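4-hydroxybenzoyl-CoA thioesterase (Bacillus halodurans, PDB 5WH9) is a hotdog-fold thioesterase that probably hydrolyses the thioester bond of gentisyl-coenzyme A or related acyl-coenzyme A compounds. Local coordinates at residues Pro56-Thr61 with Lys107-Asn112; Leu83-Phe88 with Val120-Ser125. All blocks are in the same frame, centred on the assembly; numbering follows the deposited sequence.

Interaction 1. Residues Pro56-Thr61 with Lys107-Asn112; sequences PIVEAT and KRVWAN
V58 and V109 meet methyl to methyl, CG1 of V58 lying 3.8 Å from CG1 of V109, with the two side chains at about a right angle. The V58 torsion (chi1 -76°) sets CG1 anti to its own carbonyl carbon, where it meets V109. An alanine in place of V58 would probably leave V109 CG1 without this methyl partner, opening a small gap between the strands. Farther along, P56 CG touches A111 CB at 3.9 Å. On the sheet face of I57 and R108, I57 CD1 sits 4.2 Å above the R108 guanidinium plane, displaced toward its rim; salt bridges from that group to E106 and D31 probably limit its turning. At the polar edge, V109 N donates to P56 O at 3.1 Å. K107 pairs through both its backbone polar atoms: its N donates to E59 O (2.7 Å), and K107 O accepts from V58 N. K107 O also receives a weak, longer bond from E59 N (3.4 Å). With V58 and E59 both opposite K107, this is a classic beta bulge in an antiparallel pair of the hotdog sheet, which continues through E59-T61 into a second subunit.

Interaction 2. Residues Leu83-Phe88 with Val120-Ser125; sequences LKDKSF and VCPIPS
I123 inserts its side chain beside the turn formed by residues 84-87, a type I beta turn by its D85 and K86 torsions that joins strands 73-80 and 87-96 of the hotdog sheet. The segment carrying I123 leads from the short strand 120-121 to the C-terminal helix 125-131, with P124 at the N-cap position.

The apolar contacts gather on one methyl group. With chi2 at 168°, CD1 of I123 is extended away from its backbone, and it reaches L83 CD1 at 3.5 Å, a tight approach between two side chains that cross obliquely. The same I123 CD1 lies 3.8 Å from F88 CD1, the two side chains running at about a right angle; the F88 ring also meets that of F131 in the C-terminal helix. Two backbone carbonyl oxygens of the turn, K84 O and S87 O, come up to this methyl as well, giving it a partly polar surround.

Backbone polar groups hold the linker to the turn. I123 N donates to D85 O (3.1 Å, 149° at the hydrogen). A water lies 2.7 Å from I123 O and is also within hydrogen-bonding distance of D85 O, probably bridging the two carbonyls, so D85 O probably has two polar partners. Within the turn itself, K84 N donates to S87 O at 2.8 Å.

The remaining contacts lie on the exposed side. CG of K86 lies 4.0 Å from P122 CA, while D85 and P122 run side by side, pointing the same way, with D85 OD1 3.4 Å from P122 CB.

In the fold
Strand 99-111 connects the two contacts, whose centres are about 10 Å apart: probable hydrogen bonds run from R108 N to F88 O and from C121 N to W110 O, while the W110 ring packs on P124. Interaction 1 is a strand-to-strand pairing near the surface of the chain, its centre about 11 Å from the chain centre, and a second subunit reaches six of its residues. Interaction 2 is partly buried, about 17 Å out, and no other chain touches its segments. Their chemistry differs accordingly: several backbone bonds dominate the first, whereas a single direct bond, a probable water bridge and one buried isoleucine join turn and linker in the second.

Interaction 1. Residues Pro56-Thr61 with Lys107-Asn112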
ATOM      1  N   PRO B  56      10.126 -14.364   9.909  1.00 27.02           N
ATOM      2  CA  PRO B  56      10.617 -13.119   9.307  1.00 26.81           C
ATOM      3  C   PRO B  56      11.489 -13.372   8.086  1.00 21.22           C
ATOM      4  O   PRO B  56      12.215 -14.358   8.034  1.00 18.10           O
ATOM      5  CB  PRO B  56      11.463 -12.511  10.423  1.00 21.11           C
ATOM      6  CG  PRO B  56      10.890 -13.090  11.666  1.00 22.84           C
ATOM      7  CD  PRO B  56      10.553 -14.494  11.308  1.00 23.18           C
ATOM      8  N   ILE B  57      11.433 -12.458   7.130  1.00 24.96           N
ATOM      9  CA  ILE B  57      12.226 -12.568   5.927  1.00 24.86           C
ATOM     10  C   ILE B  57      13.665 -12.167   6.250  1.00 24.88           C
ATOM     11  O   ILE B  57      13.894 -11.225   7.016  1.00 26.85           O
ATOM     12  CB  ILE B  57      11.660 -11.630   4.856  1.00 27.17           C
ATOM     13  CG1 ILE B  57      12.236 -11.950   3.486  1.00 21.72           C
ATOM     14  CG2 ILE B  57      11.915 -10.160   5.231  1.00 28.84           C
ATOM     15  CD1 ILE B  57      11.555 -13.109   2.842  1.00 23.48           C
ATOM     16  N   VAL B  58      14.642 -12.875   5.690  1.00 18.17           N
ATOM     17  CA  VAL B  58      16.028 -12.396   5.771  1.00 21.21           C
ATOM     18  C   VAL B  58      16.525 -11.906   4.416  1.00 21.48           C
ATOM     19  O   VAL B  58      17.435 -11.071   4.336  1.00 19.35           O
ATOM     20  CB  VAL B  58      16.997 -13.450   6.317  1.00 20.12           C
ATOM     21  CG1 VAL B  58      16.845 -13.581   7.808  1.00 30.88           C
ATOM     22  CG2 VAL B  58      16.730 -14.759   5.690  1.00 19.57           C
ATOM     23  N   GLU B  59      15.912 -12.422   3.354  1.00 19.58           N
ATOM     24  CA  GLU B  59      16.300 -12.075   1.999  1.00 24.09           C
ATOM     25  C   GLU B  59      15.171 -12.399   1.013  1.00 21.83           C
ATOM     26  O   GLU B  59      14.470 -13.380   1.181  1.00 23.14           O
ATOM     27  CB  GLU B  59      17.579 -12.831   1.630  1.00 27.80           C
ATOM     28  CG  GLU B  59      18.153 -12.497   0.265  1.00 30.64           C
ATOM     29  CD  GLU B  59      19.580 -12.999   0.105  1.00 50.79           C
ATOM     30  OE1 GLU B  59      19.980 -13.925   0.856  1.00 52.21           O
ATOM     31  OE2 GLU B  59      20.308 -12.452  -0.757  1.00 54.12           O
ATOM     32  N   ALA B  60      14.992 -11.568  -0.009  1.00 14.65           N
ATOM     33  CA  ALA B  60      13.962 -11.839  -1.006  1.00 14.41           C
ATOM     34  C   ALA B  60      14.331 -11.324  -2.391  1.00 14.51           C
ATOM     35  O   ALA B  60      14.875 -10.231  -2.534  1.00 18.29           O
ATOM     36  CB  ALA B  60      12.610 -11.285  -0.557  1.00  9.32           C
ATOM     37  N   THR B  61      14.018 -12.119  -3.409  1.00 23.51           N
ATOM     38  CA  THR B  61      14.432 -11.845  -4.775  1.00 20.12           C
ATOM     39  C   THR B  61      13.290 -12.129  -5.735  1.00 20.20           C
ATOM     40  O   THR B  61      12.570 -13.104  -5.583  1.00 29.04           O
ATOM     41  CB  THR B  61      15.604 -12.739  -5.181  1.00 25.03           C
ATOM     42  OG1 THR B  61      16.547 -12.817  -4.106  1.00 30.80           O
ATOM     43  CG2 THR B  61      16.298 -12.184  -6.416  1.00 25.94           C
ATOM     44  N   LYS B 107      14.104 -16.070   1.569  1.00 17.22           N
ATOM     45  CA  LYS B 107      14.771 -16.752   2.667  1.00 19.38           C
ATOM     46  C   LYS B 107      14.130 -16.297   3.967  1.00 18.00           C
ATOM     47  O   LYS B 107      14.046 -15.098   4.237  1.00 18.18           O
ATOM     48  CB  LYS B 107      16.256 -16.424   2.702  1.00 19.77           C
ATOM     49  CG  LYS B 107      17.019 -17.216   3.764  1.00 27.48           C
ATOM     50  CD  LYS B 107      18.515 -17.319   3.445  1.00 23.61           C
ATOM     51  CE  LYS B 107      19.243 -18.039   4.574  1.00 29.54           C
ATOM     52  NZ  LYS B 107      20.682 -18.337   4.267  1.00 37.07           N
ATOM     53  N   ARG B 108      13.660 -17.244   4.768  1.00 18.14           N
ATOM     54  CA  ARG B 108      13.027 -16.896   6.035  1.00 19.13           C
ATOM     55  C   ARG B 108      13.599 -17.690   7.208  1.00 20.84           C
ATOM     56  O   ARG B 108      14.117 -18.798   7.048  1.00 20.78           O
ATOM     57  CB  ARG B 108      11.508 -17.088   5.961  1.00 18.34           C
ATOM     58  CG  ARG B 108      10.789 -16.267   4.897  1.00 18.87           C
ATOM     59  CD  ARG B 108       9.293 -16.557   4.943  1.00 20.33           C
ATOM     60  NE  ARG B 108       8.494 -15.754   4.020  1.00 22.10           N
ATOM     61  CZ  ARG B 108       7.838 -14.646   4.363  1.00 25.38           C
ATOM     62  NH1 ARG B 108       7.896 -14.199   5.610  1.00 21.32           N
ATOM     63  NH2 ARG B 108       7.124 -13.984   3.458  1.00 20.98           N
ATOM     64  N   VAL B 109      13.492 -17.113   8.395  1.00 20.24           N
ATOM     65  CA  VAL B 109      13.937 -17.783   9.602  1.00 25.19           C
ATOM     66  C   VAL B 109      12.737 -17.944  10.508  1.00 30.32           C
ATOM     67  O   VAL B 109      11.639 -17.540  10.140  1.00 32.47           O
ATOM     68  CB  VAL B 109      15.049 -16.987  10.319  1.00 23.42           C
ATOM     69  CG1 VAL B 109      16.287 -16.920   9.437  1.00 20.40           C
ATOM     70  CG2 VAL B 109      14.571 -15.597  10.689  1.00 21.56           C
ATOM     71  N   TRP B 110      12.932 -18.542  11.678  1.00 35.44           N
ATOM     72  CA  TRP B 110      11.853 -18.667  12.644  1.00 30.74           C
ATOM     73  C   TRP B 110      12.198 -17.838  13.863  1.00 32.45           C
ATOM     74  O   TRP B 110      13.325 -17.909  14.356  1.00 35.32           O
ATOM     75  CB  TRP B 110      11.662 -20.127  13.038  1.00 33.05           C
ATOM     76  CG  TRP B 110      10.264 -20.442  13.474  1.00 34.45           C
ATOM     77  CD1 TRP B 110       9.771 -20.401  14.746  1.00 35.83           C
ATOM     78  CD2 TRP B 110       9.172 -20.840  12.633  1.00 37.06           C
ATOM     79  NE1 TRP B 110       8.448 -20.756  14.752  1.00 36.24           N
ATOM     80  CE2 TRP B 110       8.053 -21.027  13.468  1.00 35.90           C
ATOM     81  CE3 TRP B 110       9.034 -21.062  11.253  1.00 36.00           C
ATOM     82  CZ2 TRP B 110       6.809 -21.427  12.972  1.00 34.04           C
ATOM     83  CZ3 TRP B 110       7.798 -21.455  10.759  1.00 34.58           C
ATOM     84  CH2 TRP B 110       6.702 -21.635  11.616  1.00 39.23           C
ATOM     85  N   ALA B 111      11.243 -17.044  14.344  1.00 26.86           N
ATOM     86  CA  ALA B 111      11.485 -16.175  15.493  1.00 32.08           C
ATOM     87  C   ALA B 111      10.327 -16.168  16.489  1.00 39.11           C
ATOM     88  O   ALA B 111       9.211 -16.612  16.172  1.00 31.31           O
ATOM     89  CB  ALA B 111      11.801 -14.751  15.037  1.00 31.41           C
ATOM     90  N   ASN B 112      10.601 -15.644  17.684  1.00 42.09           N
ATOM     91  CA  ASN B 112       9.603 -15.573  18.746  1.00 43.66           C
ATOM     92  C   ASN B 112       9.528 -14.200  19.414  1.00 41.12           C
ATOM     93  O   ASN B 112      10.236 -13.269  19.023  1.00 43.98           O
ATOM     94  CB  ASN B 112       9.857 -16.662  19.790  1.00 46.86           C
ATOM     95  CG  ASN B 112       8.674 -16.866  20.712  1.00 51.20           C
ATOM     96  OD1 ASN B 112       8.661 -16.373  21.839  1.00 55.36           O
ATOM     97  ND2 ASN B 112       7.663 -17.590  20.233  1.00 53.58           N
TER

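Interaction 2. Residues Leu83-Phe88 with Val120-Ser125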
ATOM      1  N   LEU B  83      15.740 -26.210   3.392  1.00 23.73           N
ATOM      2  CA  LEU B  83      15.377 -26.290   4.780  1.00 24.85           C
ATOM      3  C   LEU B  83      16.573 -26.564   5.662  1.00 22.92           C
ATOM      4  O   LEU B  83      17.296 -27.468   5.475  1.00 24.42           O
ATOM      5  CB  LEU B  83      14.251 -27.277   4.970  1.00 26.63           C
ATOM      6  CG  LEU B  83      13.841 -27.713   6.370  1.00 28.68           C
ATOM      7  CD1 LEU B  83      13.037 -26.690   7.123  1.00 14.93           C
ATOM      8  CD2 LEU B  83      13.125 -29.036   6.319  1.00 20.96           C
ATOM      9  N   LYS B  84      16.765 -25.718   6.639  1.00 35.36           N
ATOM     10  CA  LYS B  84      17.829 -25.970   7.596  1.00 36.78           C
ATOM     11  C   LYS B  84      17.225 -25.943   8.985  1.00 33.33           C
ATOM     12  O   LYS B  84      16.015 -25.810   9.126  1.00 36.08           O
ATOM     13  CB  LYS B  84      18.938 -24.936   7.447  1.00 32.82           C
ATOM     14  CG  LYS B  84      19.460 -24.827   6.018  1.00 36.24           C
ATOM     15  CD  LYS B  84      20.772 -24.095   5.982  1.00 36.35           C
ATOM     16  CE  LYS B  84      20.964 -23.367   4.666  1.00 47.51           C
ATOM     17  NZ  LYS B  84      22.266 -22.638   4.653  1.00 51.35           N
ATOM     18  N   ASP B  85      18.052 -26.081  10.010  1.00 40.15           N
ATOM     19  CA  ASP B  85      17.533 -26.068  11.364  1.00 44.05           C
ATOM     20  C   ASP B  85      16.806 -24.756  11.656  1.00 45.14           C
ATOM     21  O   ASP B  85      15.716 -24.759  12.224  1.00 41.93           O
ATOM     22  CB  ASP B  85      18.655 -26.291  12.383  1.00 50.34           C
ATOM     23  CG  ASP B  85      18.201 -26.040  13.822  1.00 54.22           C
ATOM     24  OD1 ASP B  85      17.113 -26.529  14.206  1.00 50.30           O
ATOM     25  OD2 ASP B  85      18.932 -25.342  14.562  1.00 55.38           O
ATOM     26  N   LYS B  86      17.395 -23.633  11.261  1.00 36.51           N
ATOM     27  CA  LYS B  86      16.862 -22.345  11.697  1.00 36.17           C
ATOM     28  C   LYS B  86      16.291 -21.453  10.595  1.00 36.14           C
ATOM     29  O   LYS B  86      15.732 -20.395  10.891  1.00 37.74           O
ATOM     30  CB  LYS B  86      17.912 -21.589  12.514  1.00 41.00           C
ATOM     31  CG  LYS B  86      18.280 -22.302  13.807  1.00 47.47           C
ATOM     32  CD  LYS B  86      18.995 -21.391  14.784  1.00 49.03           C
ATOM     33  CE  LYS B  86      20.488 -21.641  14.761  1.00 57.37           C
ATOM     34  NZ  LYS B  86      21.196 -20.680  15.644  1.00 59.34           N
ATOM     35  N   SER B  87      16.422 -21.880   9.340  1.00 24.90           N
ATOM     36  CA  SER B  87      15.906 -21.120   8.211  1.00 23.21           C
ATOM     37  C   SER B  87      15.316 -22.030   7.121  1.00 28.14           C
ATOM     38  O   SER B  87      15.532 -23.242   7.115  1.00 24.33           O
ATOM     39  CB  SER B  87      17.018 -20.261   7.604  1.00 26.70           C
ATOM     40  OG  SER B  87      17.935 -21.062   6.871  1.00 24.98           O
ATOM     41  N   PHE B  88      14.565 -21.429   6.201  1.00 22.01           N
ATOM     42  CA  PHE B  88      14.072 -22.127   5.026  1.00 18.72           C
ATOM     43  C   PHE B  88      13.878 -21.117   3.893  1.00 16.74           C
ATOM     44  O   PHE B  88      13.743 -19.915   4.140  1.00 16.32           O
ATOM     45  CB  PHE B  88      12.765 -22.879   5.332  1.00 20.64           C
ATOM     46  CG  PHE B  88      11.609 -21.984   5.683  1.00 17.09           C
ATOM     47  CD1 PHE B  88      11.484 -21.451   6.956  1.00 20.75           C
ATOM     48  CD2 PHE B  88      10.640 -21.683   4.749  1.00 19.50           C
ATOM     49  CE1 PHE B  88      10.417 -20.613   7.281  1.00 16.75           C
ATOM     50  CE2 PHE B  88       9.571 -20.851   5.067  1.00 11.50           C
ATOM     51  CZ  PHE B  88       9.464 -20.321   6.329  1.00 12.37           C
ATOM     52  N   VAL B 120      15.367 -15.046  17.138  1.00 35.72           N
ATOM     53  CA  VAL B 120      15.357 -16.167  16.200  1.00 34.72           C
ATOM     54  C   VAL B 120      15.464 -17.498  16.920  1.00 37.34           C
ATOM     55  O   VAL B 120      16.050 -17.590  17.999  1.00 40.83           O
ATOM     56  CB  VAL B 120      16.518 -16.086  15.211  1.00 36.69           C
ATOM     57  CG1 VAL B 120      16.388 -14.839  14.347  1.00 35.37           C
ATOM     58  CG2 VAL B 120      17.848 -16.104  15.965  1.00 35.47           C
ATOM     59  N   CYS B 121      14.911 -18.541  16.317  1.00 39.94           N
ATOM     60  CA  CYS B 121      14.964 -19.859  16.929  1.00 39.59           C
ATOM     61  C   CYS B 121      14.767 -20.953  15.892  1.00 38.46           C
ATOM     62  O   CYS B 121      14.495 -20.673  14.725  1.00 35.33           O
ATOM     63  CB  CYS B 121      13.908 -19.964  18.019  1.00 40.18           C
ATOM     64  SG  CYS B 121      12.261 -19.933  17.376  1.00 41.15           S
ATOM     65  N   PRO B 122      14.913 -22.211  16.313  1.00 42.00           N
ATOM     66  CA  PRO B 122      14.762 -23.315  15.363  1.00 42.09           C
ATOM     67  C   PRO B 122      13.321 -23.444  14.889  1.00 36.49           C
ATOM     68  O   PRO B 122      12.389 -23.237  15.667  1.00 40.15           O
ATOM     69  CB  PRO B 122      15.140 -24.550  16.194  1.00 42.69           C
ATOM     70  CG  PRO B 122      15.825 -24.022  17.415  1.00 40.87           C
ATOM     71  CD  PRO B 122      15.239 -22.682  17.669  1.00 38.35           C
ATOM     72  N   ILE B 123      13.148 -23.771  13.618  1.00 31.34           N
ATOM     73  CA  ILE B 123      11.847 -24.143  13.097  1.00 36.21           C
ATOM     74  C   ILE B 123      11.301 -25.257  13.981  1.00 37.02           C
ATOM     75  O   ILE B 123      12.017 -26.202  14.295  1.00 45.38           O
ATOM     76  CB  ILE B 123      11.971 -24.643  11.650  1.00 37.81           C
ATOM     77  CG1 ILE B 123      12.528 -23.535  10.756  1.00 33.05           C
ATOM     78  CG2 ILE B 123      10.626 -25.162  11.114  1.00 33.80           C
ATOM     79  CD1 ILE B 123      12.958 -24.027   9.391  1.00 31.53           C
ATOM     80  N   PRO B 124      10.050 -25.140  14.352  1.00 32.62           N
ATOM     81  CA  PRO B 124       9.402 -26.130  15.180  1.00 31.03           C
ATOM     82  C   PRO B 124       9.324 -27.403  14.458  1.00 31.90           C
ATOM     83  O   PRO B 124       9.193 -27.499  13.272  1.00 24.43           O
ATOM     84  CB  PRO B 124       7.998 -25.586  15.350  1.00 29.52           C
ATOM     85  CG  PRO B 124       8.139 -24.160  15.152  1.00 33.06           C
ATOM     86  CD  PRO B 124       9.205 -23.972  14.151  1.00 32.33           C
ATOM     87  N   SER B 125       9.385 -28.403  15.284  1.00 41.96           N
ATOM     88  CA  SER B 125       9.506 -29.748  14.882  1.00 38.85           C
ATOM     89  C   SER B 125       8.325 -30.197  14.032  1.00 39.74           C
ATOM     90  O   SER B 125       8.496 -30.861  13.064  1.00 38.43           O
ATOM     91  CB  SER B 125       9.699 -30.555  16.152  1.00 41.31           C
ATOM     92  OG  SER B 125       8.597 -30.502  17.003  1.00 53.94           O
TER
HETATM   93  O   HOH W   1      14.094 -27.323  13.018  1.00 39.32           O